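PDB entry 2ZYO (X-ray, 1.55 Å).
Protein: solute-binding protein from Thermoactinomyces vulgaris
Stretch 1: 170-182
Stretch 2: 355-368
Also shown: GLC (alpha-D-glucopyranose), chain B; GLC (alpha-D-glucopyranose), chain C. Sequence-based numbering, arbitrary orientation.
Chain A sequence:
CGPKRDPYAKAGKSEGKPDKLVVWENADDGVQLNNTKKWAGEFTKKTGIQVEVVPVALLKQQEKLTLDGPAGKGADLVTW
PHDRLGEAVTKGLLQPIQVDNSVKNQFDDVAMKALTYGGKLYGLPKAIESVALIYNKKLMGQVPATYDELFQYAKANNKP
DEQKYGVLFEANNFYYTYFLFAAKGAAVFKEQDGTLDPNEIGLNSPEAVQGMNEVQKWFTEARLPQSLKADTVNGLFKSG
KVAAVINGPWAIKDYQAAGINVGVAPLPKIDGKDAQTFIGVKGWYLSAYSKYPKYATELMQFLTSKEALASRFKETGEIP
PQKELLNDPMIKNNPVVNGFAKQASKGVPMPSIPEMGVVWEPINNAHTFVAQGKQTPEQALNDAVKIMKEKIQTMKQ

Stretch 1, residues 170-182: EANNFYYTYFLFA
Stretch 2, residues 355-368: EMGVVWEPINNAHT

The loop at 171-173 and the start of helix 174-182 pack against helix 360-368, burying 501 Å² in all. Helix 174-182 follows a type I turn from Glu 170 to Asn 173; helix 360-368 crosses it at 74°, with axes 10.3 Å apart at closest approach. The register is set by CA pairs: Asn 172 to His 367 at 4.9 Å and Asn 173 to Asn 364 at 5.3 Å.

His 367 covers the most surface. Its chi1 is m (-81°) and chi2 is 70°, and both ring nitrogens are used: ND1 donates to Ile 363 O, one turn back, at 2.8 Å, while NE2 lies 2.8 Å from Thr 177 OG1 (chi1 p) in a hydrogen bond of undecided direction. One ring face covers the Asn 173 to Phe 174 peptide, and Ala 171 O lies at the ring edge, 3.4 Å from His 367 CD2. The Phe 181 ring (chi1 m) meets it rim to rim, centroids 5.7 Å apart, planes at 47°.

Phe 174, chi1 t and chi2 63°, is the knob, seated among Trp 360, Ile 363, Asn 364 and His 367. Ile 363 CG1 sits over one face, 4.2 Å from the ring centroid; Phe 174 CD2 is 3.9 Å from Trp 360 CZ3.

The first turn of a helix leaves amides unpaired, and here side chains meet two of them. Asn 364 (chi1 m) reaches across so that OD1 accepts from Phe 174 N at 2.8 Å and 172°. Asn 173 (chi1 t) caps its own helix, OD1 taking Tyr 175 N at 3.0 Å. The same two asparagines hold sugar: glucose B O6 donates to Asn 173 OD1 at 3.0 Å and receives a weak bond from Asn 364 ND2, also 3.0 Å, while Trp 360 (chi1 m) lays a ring face against that glucose.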

# COMPACT_ATOMS: atom_id res chain seq x y z
N GLU A 170 -10.17 -1.57 11.64
CA GLU A 170 -9.04 -2.07 12.42
C GLU A 170 -8.33 -0.93 13.15
O GLU A 170 -7.19 -0.58 12.83
CB GLU A 170 -8.06 -2.81 11.52
CG GLU A 170 -8.44 -4.23 11.21
CD GLU A 170 -7.29 -5.02 10.62
OE1 GLU A 170 -6.28 -5.22 11.34
OE2 GLU A 170 -7.39 -5.42 9.45
N ALA A 171 -9.01 -0.38 14.16
CA ALA A 171 -8.52 0.78 14.90
C ALA A 171 -7.37 0.44 15.86
O ALA A 171 -6.85 1.32 16.54
CB ALA A 171 -9.66 1.46 15.65
N ASN A 172 -6.99 -0.84 15.91
CA ASN A 172 -5.84 -1.28 16.69
C ASN A 172 -4.64 -1.62 15.81
O ASN A 172 -3.69 -2.27 16.25
CB ASN A 172 -6.22 -2.46 17.59
CG ASN A 172 -6.78 -3.65 16.81
OD1 ASN A 172 -6.92 -3.60 15.59
ND2 ASN A 172 -7.10 -4.72 17.53
N ASN A 173 -4.69 -1.16 14.56
CA ASN A 173 -3.66 -1.44 13.57
C ASN A 173 -3.19 -0.12 12.96
O ASN A 173 -3.97 0.59 12.33
CB ASN A 173 -4.23 -2.37 12.48
CG ASN A 173 -3.18 -2.86 11.49
OD1 ASN A 173 -2.18 -2.19 11.23
ND2 ASN A 173 -3.43 -4.03 10.92
N PHE A 174 -1.91 0.19 13.17
CA PHE A 174 -1.32 1.46 12.73
C PHE A 174 -1.41 1.70 11.23
O PHE A 174 -1.49 2.85 10.78
CB PHE A 174 0.14 1.55 13.20
CG PHE A 174 0.83 2.84 12.84
CD1 PHE A 174 0.40 4.05 13.36
CD2 PHE A 174 1.95 2.83 12.00
CE1 PHE A 174 1.05 5.24 13.04
CE2 PHE A 174 2.61 4.01 11.68
CZ PHE A 174 2.16 5.22 12.20
N TYR A 175 -1.41 0.63 10.44
CA TYR A 175 -1.61 0.78 9.00
C TYR A 175 -2.92 1.53 8.70
O TYR A 175 -2.97 2.39 7.81
CB TYR A 175 -1.59 -0.57 8.27
CG TYR A 175 -1.89 -0.41 6.80
CD1 TYR A 175 -0.89 -0.04 5.90
CD2 TYR A 175 -3.19 -0.57 6.31
CE1 TYR A 175 -1.16 0.15 4.55
CE2 TYR A 175 -3.48 -0.38 4.96
CZ TYR A 175 -2.46 -0.02 4.09
OH TYR A 175 -2.74 0.17 2.76
N TYR A 176 -3.96 1.21 9.46
CA TYR A 176 -5.28 1.78 9.25
C TYR A 176 -5.47 3.12 9.94
O TYR A 176 -6.13 4.02 9.41
CB TYR A 176 -6.36 0.78 9.71
CG TYR A 176 -6.42 -0.46 8.85
CD1 TYR A 176 -7.27 -0.53 7.75
CD2 TYR A 176 -5.60 -1.56 9.12
CE1 TYR A 176 -7.32 -1.67 6.95
CE2 TYR A 176 -5.64 -2.70 8.32
CZ TYR A 176 -6.50 -2.75 7.24
OH TYR A 176 -6.55 -3.87 6.45
N THR A 177 -4.86 3.27 11.12
CA THR A 177 -5.03 4.48 11.92
C THR A 177 -4.04 5.58 11.57
O THR A 177 -4.09 6.67 12.14
CB THR A 177 -4.88 4.17 13.42
OG1 THR A 177 -3.56 3.69 13.68
CG2 THR A 177 -5.89 3.14 13.86
N TYR A 178 -3.14 5.31 10.62
CA TYR A 178 -2.14 6.30 10.23
C TYR A 178 -2.72 7.69 9.98
O TYR A 178 -2.14 8.69 10.41
CB TYR A 178 -1.33 5.84 9.01
CG TYR A 178 -0.31 6.87 8.57
CD1 TYR A 178 0.80 7.15 9.37
CD2 TYR A 178 -0.46 7.57 7.38
CE1 TYR A 178 1.74 8.09 8.98
CE2 TYR A 178 0.47 8.52 6.98
CZ TYR A 178 1.57 8.77 7.79
OH TYR A 178 2.51 9.71 7.41
N PHE A 179 -3.87 7.75 9.30
CA PHE A 179 -4.48 9.05 8.97
C PHE A 179 -4.75 9.90 10.21
O PHE A 179 -4.66 11.13 10.15
CB PHE A 179 -5.73 8.89 8.09
CG PHE A 179 -6.98 8.52 8.84
CD1 PHE A 179 -7.91 9.50 9.20
CD2 PHE A 179 -7.25 7.20 9.16
CE1 PHE A 179 -9.08 9.17 9.88
CE2 PHE A 179 -8.42 6.85 9.85
CZ PHE A 179 -9.34 7.84 10.21
N LEU A 180 -5.05 9.25 11.33
CA LEU A 180 -5.27 9.95 12.60
C LEU A 180 -3.99 10.57 13.13
O LEU A 180 -4.01 11.67 13.70
CB LEU A 180 -5.89 9.01 13.64
CG LEU A 180 -7.28 8.44 13.34
CD1 LEU A 180 -7.64 7.33 14.31
CD2 LEU A 180 -8.34 9.54 13.36
N PHE A 181 -2.87 9.88 12.96
CA PHE A 181 -1.56 10.39 13.36
C PHE A 181 -1.08 11.49 12.42
O PHE A 181 -0.62 12.54 12.87
CB PHE A 181 -0.54 9.25 13.44
CG PHE A 181 -0.78 8.31 14.59
CD1 PHE A 181 -0.09 8.46 15.78
CD2 PHE A 181 -1.70 7.27 14.48
CE1 PHE A 181 -0.30 7.59 16.85
CE2 PHE A 181 -1.92 6.39 15.55
CZ PHE A 181 -1.22 6.56 16.73
N ALA A 182 -1.22 11.26 11.12
CA ALA A 182 -0.84 12.24 10.10
C ALA A 182 -1.61 13.55 10.25
O ALA A 182 -1.06 14.63 10.05
CB ALA A 182 -1.02 11.67 8.71
N GLU A 355 14.31 -0.39 8.55
CA GLU A 355 13.90 -0.14 9.93
C GLU A 355 12.38 -0.11 10.15
O GLU A 355 11.91 -0.36 11.26
CB GLU A 355 14.54 1.15 10.46
CG GLU A 355 16.05 1.04 10.66
CD GLU A 355 16.86 1.23 9.38
OE1 GLU A 355 16.29 1.64 8.34
OE2 GLU A 355 18.08 0.96 9.41
N MET A 356 11.62 0.19 9.10
CA MET A 356 10.16 0.18 9.20
C MET A 356 9.63 -1.22 9.55
O MET A 356 8.59 -1.35 10.21
CB MET A 356 9.50 0.69 7.91
CG MET A 356 7.99 0.89 8.02
SD MET A 356 7.54 2.16 9.23
CE MET A 356 5.79 1.84 9.44
N GLY A 357 10.35 -2.25 9.13
CA GLY A 357 9.97 -3.64 9.39
C GLY A 357 9.73 -3.97 10.85
O GLY A 357 8.86 -4.79 11.17
N VAL A 358 10.48 -3.34 11.74
CA VAL A 358 10.37 -3.61 13.18
C VAL A 358 9.50 -2.58 13.92
O VAL A 358 9.39 -2.62 15.14
CB VAL A 358 11.76 -3.74 13.86
CG1 VAL A 358 12.53 -4.93 13.27
CG2 VAL A 358 12.56 -2.45 13.73
N VAL A 359 8.90 -1.66 13.16
CA VAL A 359 8.01 -0.65 13.74
C VAL A 359 6.61 -1.22 13.99
O VAL A 359 6.01 -0.94 15.03
CB VAL A 359 7.94 0.63 12.87
CG1 VAL A 359 6.78 1.55 13.29
CG2 VAL A 359 9.26 1.39 12.93
N TRP A 360 6.12 -2.02 13.05
CA TRP A 360 4.73 -2.51 13.07
C TRP A 360 4.34 -3.21 14.38
O TRP A 360 3.32 -2.86 14.97
CB TRP A 360 4.46 -3.44 11.88
CG TRP A 360 4.67 -2.80 10.54
CD1 TRP A 360 5.68 -3.06 9.66
CD2 TRP A 360 3.85 -1.80 9.93
NE1 TRP A 360 5.54 -2.29 8.54
CE2 TRP A 360 4.43 -1.50 8.67
CE3 TRP A 360 2.68 -1.12 10.31
CZ2 TRP A 360 3.88 -0.55 7.80
CZ3 TRP A 360 2.14 -0.17 9.44
CH2 TRP A 360 2.74 0.10 8.20
N GLU A 361 5.13 -4.18 14.81
CA GLU A 361 4.81 -4.97 16.01
C GLU A 361 4.63 -4.10 17.27
O GLU A 361 3.56 -4.15 17.89
CB GLU A 361 5.83 -6.10 16.23
CG GLU A 361 5.51 -7.05 17.38
CD GLU A 361 6.65 -8.01 17.70
OE1 GLU A 361 7.36 -8.44 16.76
OE2 GLU A 361 6.83 -8.33 18.89
N PRO A 362 5.65 -3.31 17.66
CA PRO A 362 5.54 -2.44 18.83
C PRO A 362 4.43 -1.39 18.74
O PRO A 362 3.73 -1.16 19.73
CB PRO A 362 6.91 -1.74 18.90
CG PRO A 362 7.82 -2.59 18.10
CD PRO A 362 6.99 -3.22 17.04
N ILE A 363 4.25 -0.77 17.58
CA ILE A 363 3.22 0.26 17.44
C ILE A 363 1.80 -0.32 17.51
O ILE A 363 0.90 0.29 18.10
CB ILE A 363 3.41 1.19 16.19
CG1 ILE A 363 2.53 2.45 16.30
CG2 ILE A 363 3.15 0.45 14.89
CD1 ILE A 363 2.91 3.38 17.43
N ASN A 364 1.61 -1.51 16.93
CA ASN A 364 0.32 -2.19 16.99
C ASN A 364 0.01 -2.69 18.40
O ASN A 364 -1.13 -2.61 18.85
CB ASN A 364 0.25 -3.33 15.97
CG ASN A 364 0.22 -2.82 14.54
OD1 ASN A 364 -0.14 -1.67 14.28
ND2 ASN A 364 0.60 -3.69 13.61
N ASN A 365 1.04 -3.19 19.09
CA ASN A 365 0.90 -3.56 20.50
C ASN A 365 0.49 -2.36 21.34
O ASN A 365 -0.36 -2.48 22.22
CB ASN A 365 2.20 -4.17 21.03
CG ASN A 365 2.46 -5.57 20.49
OD1 ASN A 365 1.62 -6.15 19.79
ND2 ASN A 365 3.62 -6.12 20.81
N ALA A 366 1.10 -1.21 21.06
CA ALA A 366 0.74 0.04 21.73
C ALA A 366 -0.74 0.39 21.52
O ALA A 366 -1.41 0.84 22.44
CB ALA A 366 1.63 1.18 21.24
N HIS A 367 -1.24 0.16 20.30
CA HIS A 367 -2.67 0.31 20.01
C HIS A 367 -3.52 -0.61 20.89
O HIS A 367 -4.53 -0.18 21.44
CB HIS A 367 -2.96 0.03 18.54
CG HIS A 367 -2.67 1.18 17.62
ND1 HIS A 367 -1.40 1.62 17.35
CD2 HIS A 367 -3.50 1.98 16.90
CE1 HIS A 367 -1.45 2.64 16.51
NE2 HIS A 367 -2.72 2.88 16.23
N THR A 368 -3.10 -1.87 21.01
CA THR A 368 -3.80 -2.86 21.83
C THR A 368 -3.84 -2.45 23.30
O THR A 368 -4.90 -2.50 23.93
CB THR A 368 -3.18 -4.26 21.67
OG1 THR A 368 -3.38 -4.72 20.33
CG2 THR A 368 -3.81 -5.27 22.62
C1 GLC B . 0.74 -3.40 6.55
C2 GLC B . 2.20 -3.76 6.24
C3 GLC B . 2.64 -4.94 7.10
C4 GLC B . 2.41 -4.63 8.59
C5 GLC B . 0.95 -4.22 8.81
C6 GLC B . 0.68 -3.77 10.23
O2 GLC B . 2.33 -4.10 4.87
O3 GLC B . 4.01 -5.22 6.88
O4 GLC B . 2.71 -5.77 9.37
O5 GLC B . 0.58 -3.13 7.94
O6 GLC B . -0.33 -4.56 10.84
C1 GLC C . -3.48 -4.67 3.57
C2 GLC C . -2.15 -4.20 2.92
C3 GLC C . -0.92 -4.43 3.82
C4 GLC C . -1.19 -4.01 5.27
C5 GLC C . -2.49 -4.66 5.76
C6 GLC C . -2.84 -4.29 7.19
O1 GLC C . -3.59 -6.05 3.55
O2 GLC C . -1.96 -4.85 1.67
O3 GLC C . 0.18 -3.67 3.33
O4 GLC C . -0.10 -4.43 6.10
O5 GLC C . -3.58 -4.22 4.93
O6 GLC C . -2.47 -5.32 8.10
O HOH W 1 -3.07 -4.76 17.32
O HOH W 2 -6.25 -5.10 20.32